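Local coordinates for glycoside Hydrolase (Bacteroides uniformis, PDB 5T99), which probably hydrolyses galactosidic linkages of agarose-derived sugars as a family 2 glycoside hydrolase, and binds the inhibitor galacto-isofagomine in its active-site pocket, at residues A[30-44]-A[83-95]. Sequence-based numbering, arbitrary orientation. Where two conformers were deposited one is given.
Sequences FNENWRFFKGEIKGA and HGTGWYRKTFIGD
Lys90 reaches from strand 86-93 into the turn that precedes strand 34-38. Its CG lies anti to the backbone N (chi1 178°) and the chain runs out straight, which carries the ammonium over the centre of the Phe30 ring. Lys90 NZ sits 3.4 Å from the Phe30 ring centroid, a cation-pi contact. Lys90 NZ donates a hydrogen bond to Glu32 O (2.9 Å), in the carbonyl plane. Lys90 NZ also hydrogen-bonds Phe30 O at 3.1 Å from above that carbonyl's plane, while Trp34 NE1 donates to the same oxygen within the plane. The lysine's CB and CD lie over one face of the Trp34 indole. Phe30 puts its edge, through CZ, onto the face of Phe92, with the planes at 86°. This cluster packs closely; on its looser outer side a water links Asn33 O to Thr91 N.

The strands pair antiparallel in the six-stranded sheet of the sugar-binding domain. Arg35 with Arg89 and Phe37 with Trp87 are the hydrogen-bonded pairs. Between them, Phe36 lays CD1 over the Tyr88 ring, 3.6 Å from Tyr88 CZ.

Packing is also close at Trp87, where Ala44 CB rests over the middle of the six-membered ring. In the conformer given, Trp87 NE1 makes a nearly straight hydrogen bond in its ring plane to Glu40 OE1 (3.2 Å), which Ile41 N also reaches. Glu40 has a second conformer, so these bonds may not always form. Arg89 NH1 donates a hydrogen bond to Ala44 O (2.6 Å) and also bonds Ala46 O, while Arg89 NE forms a salt bridge with Asp51. The exposed Lys38 and Glu40 pack more loosely.

Two carbonyls and an aromatic face thus share the Lys90 charge, which probably stabilises its protonated form and fixes the turn against the strand.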
loop_
_atom_site.group_PDB
_atom_site.type_symbol
_atom_site.label_atom_id
_atom_site.label_comp_id
_atom_site.label_asym_id
_atom_site.label_seq_id
_atom_site.Cartn_x
_atom_site.Cartn_y
_atom_site.Cartn_z
ATOM N N PHE A 30 4.904 -18.019 12.597
ATOM C CA PHE A 30 4.606 -19.409 12.301
ATOM C C PHE A 30 4.687 -19.653 10.787
ATOM O O PHE A 30 4.095 -20.599 10.279
ATOM C CB PHE A 30 3.205 -19.749 12.840
ATOM C CG PHE A 30 3.004 -21.210 13.177
ATOM C CD1 PHE A 30 3.829 -21.848 14.110
ATOM C CD2 PHE A 30 1.969 -21.937 12.595
ATOM C CE1 PHE A 30 3.636 -23.186 14.436
ATOM C CE2 PHE A 30 1.772 -23.277 12.918
ATOM C CZ PHE A 30 2.606 -23.903 13.838
ATOM N N ASN A 31 5.467 -18.825 10.090
ATOM C CA ASN A 31 5.574 -18.842 8.628
ATOM C C ASN A 31 6.450 -19.957 8.062
ATOM O O ASN A 31 6.346 -20.280 6.877
ATOM C CB ASN A 31 6.169 -17.515 8.129
ATOM C CG ASN A 31 5.192 -16.360 8.190
ATOM O OD1 ASN A 31 4.002 -16.531 8.430
ATOM N ND2 ASN A 31 5.696 -15.169 7.956
ATOM N N GLU A 32 7.333 -20.515 8.881
ATOM C CA GLU A 32 8.370 -21.392 8.367
ATOM C C GLU A 32 7.848 -22.819 8.240
ATOM O O GLU A 32 7.021 -23.265 9.043
ATOM C CB GLU A 32 9.625 -21.349 9.258
ATOM C CG GLU A 32 10.448 -20.063 9.144
ATOM C CD GLU A 32 9.735 -18.836 9.706
ATOM O OE1 GLU A 32 9.664 -17.815 8.985
ATOM O OE2 GLU A 32 9.226 -18.898 10.857
ATOM N N ASN A 33 8.335 -23.508 7.208
ATOM C CA ASN A 33 8.190 -24.962 7.034
ATOM C C ASN A 33 6.757 -25.436 6.791
ATOM O O ASN A 33 6.214 -26.212 7.568
ATOM C CB ASN A 33 8.839 -25.727 8.205
ATOM C CG ASN A 33 10.310 -25.377 8.390
ATOM O OD1 ASN A 33 11.094 -25.425 7.450
ATOM N ND2 ASN A 33 10.682 -25.023 9.608
ATOM N N TRP A 34 6.171 -24.963 5.695
ATOM C CA TRP A 34 4.888 -25.456 5.220
ATOM C C TRP A 34 5.059 -26.334 3.983
ATOM O O TRP A 34 6.101 -26.311 3.317
ATOM C CB TRP A 34 3.940 -24.295 4.877
ATOM C CG TRP A 34 3.456 -23.516 6.050
ATOM C CD1 TRP A 34 4.167 -22.606 6.776
ATOM C CD2 TRP A 34 2.139 -23.541 6.618
ATOM N NE1 TRP A 34 3.380 -22.071 7.773
ATOM C CE2 TRP A 34 2.132 -22.631 7.703
ATOM C CE3 TRP A 34 0.971 -24.257 6.330
ATOM C CZ2 TRP A 34 1.002 -22.412 8.491
ATOM C CZ3 TRP A 34 -0.153 -24.043 7.121
ATOM C CH2 TRP A 34 -0.129 -23.124 8.189
ATOM N N ARG A 35 4.002 -27.094 3.695
ATOM C CA ARG A 35 3.829 -27.819 2.434
ATOM C C ARG A 35 2.692 -27.172 1.641
ATOM O O ARG A 35 1.647 -26.829 2.230
ATOM C CB ARG A 35 3.471 -29.273 2.716
ATOM C CG ARG A 35 4.496 -30.013 3.561
ATOM C CD ARG A 35 5.762 -30.259 2.769
ATOM N NE ARG A 35 6.587 -31.257 3.440
ATOM C CZ ARG A 35 7.377 -32.159 2.848
ATOM N NH1 ARG A 35 7.480 -32.253 1.515
ATOM N NH2 ARG A 35 8.079 -32.996 3.613
ATOM N N PHE A 36 2.895 -27.006 0.330
ATOM C CA PHE A 36 1.896 -26.417 -0.580
ATOM C C PHE A 36 1.601 -27.338 -1.772
ATOM O O PHE A 36 2.496 -27.998 -2.305
ATOM C CB PHE A 36 2.362 -25.040 -1.087
ATOM C CG PHE A 36 1.484 -24.443 -2.174
ATOM C CD1 PHE A 36 0.183 -24.014 -1.889
ATOM C CD2 PHE A 36 1.958 -24.301 -3.480
ATOM C CE1 PHE A 36 -0.623 -23.463 -2.876
ATOM C CE2 PHE A 36 1.156 -23.751 -4.474
ATOM C CZ PHE A 36 -0.136 -23.329 -4.169
ATOM N N PHE A 37 0.332 -27.356 -2.173
ATOM C CA PHE A 37 -0.115 -28.049 -3.370
ATOM C C PHE A 37 -1.213 -27.232 -4.056
ATOM O O PHE A 37 -2.265 -26.988 -3.462
ATOM C CB PHE A 37 -0.632 -29.452 -3.013
ATOM C CG PHE A 37 -1.092 -30.246 -4.202
ATOM C CD1 PHE A 37 -2.445 -30.308 -4.538
ATOM C CD2 PHE A 37 -0.165 -30.917 -5.009
ATOM C CE1 PHE A 37 -2.868 -31.035 -5.648
ATOM C CE2 PHE A 37 -0.584 -31.647 -6.116
ATOM C CZ PHE A 37 -1.937 -31.711 -6.434
ATOM N N LYS A 38 -0.950 -26.813 -5.297
ATOM C CA LYS A 38 -1.941 -26.148 -6.144
ATOM C C LYS A 38 -2.833 -27.189 -6.822
ATOM O O LYS A 38 -2.351 -27.953 -7.638
ATOM C CB LYS A 38 -1.239 -25.305 -7.209
ATOM C CG LYS A 38 -2.179 -24.502 -8.094
ATOM C CD LYS A 38 -1.411 -23.653 -9.089
ATOM C CE LYS A 38 -2.367 -22.877 -9.988
ATOM N NZ LYS A 38 -1.673 -22.312 -11.176
ATOM N N GLY A 39 -4.122 -27.208 -6.482
ATOM C CA GLY A 39 -5.109 -28.123 -7.087
ATOM C C GLY A 39 -5.927 -28.879 -6.048
ATOM O O GLY A 39 -5.542 -28.950 -4.874
ATOM N N GLU A 40 -7.068 -29.430 -6.459
ATOM C CA GLU A 40 -7.916 -30.190 -5.539
ATOM C C GLU A 40 -7.334 -31.583 -5.340
ATOM O O GLU A 40 -6.779 -32.177 -6.265
ATOM C CB GLU A 40 -9.363 -30.283 -6.040
ATOM C CG GLU A 40 -10.328 -30.977 -5.075
ATOM C CD GLU A 40 -10.456 -30.281 -3.722
ATOM O OE1 GLU A 40 -9.553 -30.432 -2.870
ATOM O OE2 GLU A 40 -11.481 -29.601 -3.498
ATOM N N ILE A 41 -7.446 -32.070 -4.110
ATOM C CA ILE A 41 -7.028 -33.426 -3.733
ATOM C C ILE A 41 -7.848 -33.849 -2.511
ATOM O O ILE A 41 -8.068 -33.048 -1.596
ATOM C CB ILE A 41 -5.496 -33.539 -3.497
ATOM C CG1 ILE A 41 -5.114 -34.946 -3.003
ATOM C CG2 ILE A 41 -4.994 -32.476 -2.525
ATOM C CD1 ILE A 41 -3.675 -35.341 -3.284
ATOM N N LYS A 42 -8.319 -35.096 -2.518
ATOM C CA LYS A 42 -9.230 -35.602 -1.481
ATOM C C LYS A 42 -8.491 -35.858 -0.167
ATOM O O LYS A 42 -7.334 -36.278 -0.180
ATOM C CB LYS A 42 -9.916 -36.896 -1.951
ATOM N N GLY A 43 -9.163 -35.573 0.950
ATOM C CA GLY A 43 -8.674 -35.906 2.300
ATOM C C GLY A 43 -7.360 -35.294 2.768
ATOM O O GLY A 43 -6.748 -35.812 3.700
ATOM N N ALA A 44 -6.945 -34.182 2.157
ATOM C CA ALA A 44 -5.669 -33.525 2.491
ATOM C C ALA A 44 -5.669 -32.777 3.836
ATOM O O ALA A 44 -4.625 -32.337 4.289
ATOM C CB ALA A 44 -5.249 -32.585 1.370
ATOM N N HIS A 83 -7.686 -18.121 -9.500
ATOM C CA HIS A 83 -8.768 -18.921 -8.918
ATOM C C HIS A 83 -8.392 -20.393 -8.969
ATOM O O HIS A 83 -7.414 -20.770 -9.617
ATOM C CB HIS A 83 -10.098 -18.670 -9.645
ATOM C CG HIS A 83 -10.096 -19.082 -11.083
ATOM N ND1 HIS A 83 -10.651 -20.266 -11.517
ATOM C CD2 HIS A 83 -9.597 -18.471 -12.186
ATOM C CE1 HIS A 83 -10.499 -20.367 -12.827
ATOM N NE2 HIS A 83 -9.858 -19.293 -13.256
ATOM N N GLY A 84 -9.181 -21.209 -8.279
ATOM C CA GLY A 84 -8.953 -22.643 -8.187
ATOM C C GLY A 84 -8.842 -23.037 -6.733
ATOM O O GLY A 84 -9.443 -22.407 -5.864
ATOM N N THR A 85 -8.070 -24.081 -6.472
ATOM C CA THR A 85 -7.918 -24.637 -5.141
ATOM C C THR A 85 -6.433 -24.697 -4.818
ATOM O O THR A 85 -5.612 -24.996 -5.699
ATOM C CB THR A 85 -8.544 -26.034 -5.063
ATOM O OG1 THR A 85 -9.937 -25.931 -5.375
ATOM C CG2 THR A 85 -8.379 -26.653 -3.676
ATOM N N GLY A 86 -6.097 -24.370 -3.569
ATOM C CA GLY A 86 -4.728 -24.446 -3.061
ATOM C C GLY A 86 -4.767 -24.950 -1.641
ATOM O O GLY A 86 -5.616 -24.522 -0.850
ATOM N N TRP A 87 -3.855 -25.863 -1.320
ATOM C CA TRP A 87 -3.794 -26.478 -0.009
ATOM C C TRP A 87 -2.462 -26.156 0.639
ATOM O O TRP A 87 -1.427 -26.180 -0.032
ATOM C CB TRP A 87 -3.931 -27.998 -0.114
ATOM C CG TRP A 87 -5.339 -28.528 -0.164
ATOM C CD1 TRP A 87 -6.094 -28.764 -1.281
ATOM C CD2 TRP A 87 -6.141 -28.921 0.947
ATOM N NE1 TRP A 87 -7.325 -29.272 -0.929
ATOM C CE2 TRP A 87 -7.376 -29.387 0.432
ATOM C CE3 TRP A 87 -5.943 -28.916 2.332
ATOM C CZ2 TRP A 87 -8.401 -29.840 1.245
ATOM C CZ3 TRP A 87 -6.969 -29.382 3.151
ATOM C CH2 TRP A 87 -8.185 -29.839 2.599
ATOM N N TYR A 88 -2.500 -25.864 1.943
ATOM C CA TYR A 88 -1.288 -25.727 2.753
ATOM C C TYR A 88 -1.378 -26.640 3.964
ATOM O O TYR A 88 -2.430 -26.738 4.583
ATOM C CB TYR A 88 -1.086 -24.302 3.241
ATOM C CG TYR A 88 -0.884 -23.255 2.174
ATOM C CD1 TYR A 88 0.377 -22.729 1.920
ATOM C CD2 TYR A 88 -1.968 -22.746 1.456
ATOM C CE1 TYR A 88 0.557 -21.738 0.959
ATOM C CE2 TYR A 88 -1.797 -21.760 0.495
ATOM C CZ TYR A 88 -0.536 -21.265 0.259
ATOM O OH TYR A 88 -0.367 -20.300 -0.677
ATOM N N ARG A 89 -0.267 -27.291 4.297
ATOM C CA ARG A 89 -0.179 -28.142 5.477
ATOM C C ARG A 89 1.114 -27.847 6.195
ATOM O O ARG A 89 2.134 -27.650 5.554
ATOM C CB ARG A 89 -0.180 -29.622 5.085
ATOM C CG ARG A 89 -1.526 -30.186 4.658
ATOM C CD ARG A 89 -1.352 -31.614 4.134
ATOM N NE ARG A 89 -0.832 -32.537 5.157
ATOM C CZ ARG A 89 -1.563 -33.249 6.018
ATOM N NH1 ARG A 89 -2.889 -33.172 6.051
ATOM N NH2 ARG A 89 -0.952 -34.050 6.880
ATOM N N LYS A 90 1.062 -27.813 7.520
ATOM C CA LYS A 90 2.257 -27.704 8.348
ATOM C C LYS A 90 2.163 -28.737 9.456
ATOM O O LYS A 90 1.131 -28.850 10.107
ATOM C CB LYS A 90 2.397 -26.303 8.939
ATOM C CG LYS A 90 3.599 -26.142 9.861
ATOM C CD LYS A 90 3.914 -24.686 10.166
ATOM C CE LYS A 90 5.069 -24.564 11.157
ATOM N NZ LYS A 90 5.470 -23.156 11.443
ATOM N N THR A 91 3.252 -29.477 9.658
ATOM C CA THR A 91 3.310 -30.570 10.625
ATOM C C THR A 91 4.319 -30.167 11.696
ATOM O O THR A 91 5.434 -29.764 11.359
ATOM C CB THR A 91 3.719 -31.899 9.934
ATOM O OG1 THR A 91 2.799 -32.187 8.874
ATOM C CG2 THR A 91 3.725 -33.074 10.903
ATOM N N PHE A 92 3.933 -30.264 12.967
ATOM C CA PHE A 92 4.756 -29.744 14.064
ATOM C C PHE A 92 4.534 -30.505 15.367
ATOM O O PHE A 92 3.418 -30.941 15.656
ATOM C CB PHE A 92 4.497 -28.232 14.276
ATOM C CG PHE A 92 3.068 -27.888 14.641
ATOM C CD1 PHE A 92 2.700 -27.685 15.967
ATOM C CD2 PHE A 92 2.086 -27.781 13.657
ATOM C CE1 PHE A 92 1.387 -27.380 16.303
ATOM C CE2 PHE A 92 0.772 -27.472 13.988
ATOM C CZ PHE A 92 0.423 -27.265 15.312
ATOM N N ILE A 93 5.610 -30.649 16.147
ATOM C CA ILE A 93 5.542 -31.243 17.484
ATOM C C ILE A 93 4.896 -30.235 18.437
ATOM O O ILE A 93 5.235 -29.051 18.423
ATOM C CB ILE A 93 6.943 -31.609 18.047
ATOM C CG1 ILE A 93 7.665 -32.641 17.168
ATOM C CG2 ILE A 93 6.844 -32.128 19.488
ATOM C CD1 ILE A 93 7.088 -34.039 17.236
ATOM N N GLY A 94 3.975 -30.712 19.263
ATOM C CA GLY A 94 3.490 -29.931 20.389
ATOM C C GLY A 94 4.591 -29.715 21.408
ATOM O O GLY A 94 4.898 -30.597 22.212
ATOM N N ASP A 95 5.198 -28.539 21.357
ATOM C CA ASP A 95 6.262 -28.163 22.282
ATOM C C ASP A 95 5.807 -28.313 23.736
ATOM O O ASP A 95 4.645 -28.016 24.085
ATOM C CB ASP A 95 6.695 -26.725 22.006
ATOM C CG ASP A 95 8.128 -26.473 22.357
ATOM O OD1 ASP A 95 8.524 -26.707 23.524
ATOM O OD2 ASP A 95 8.850 -26.007 21.452
HETATM O O HOH W 1 5.312 -28.978 7.833
#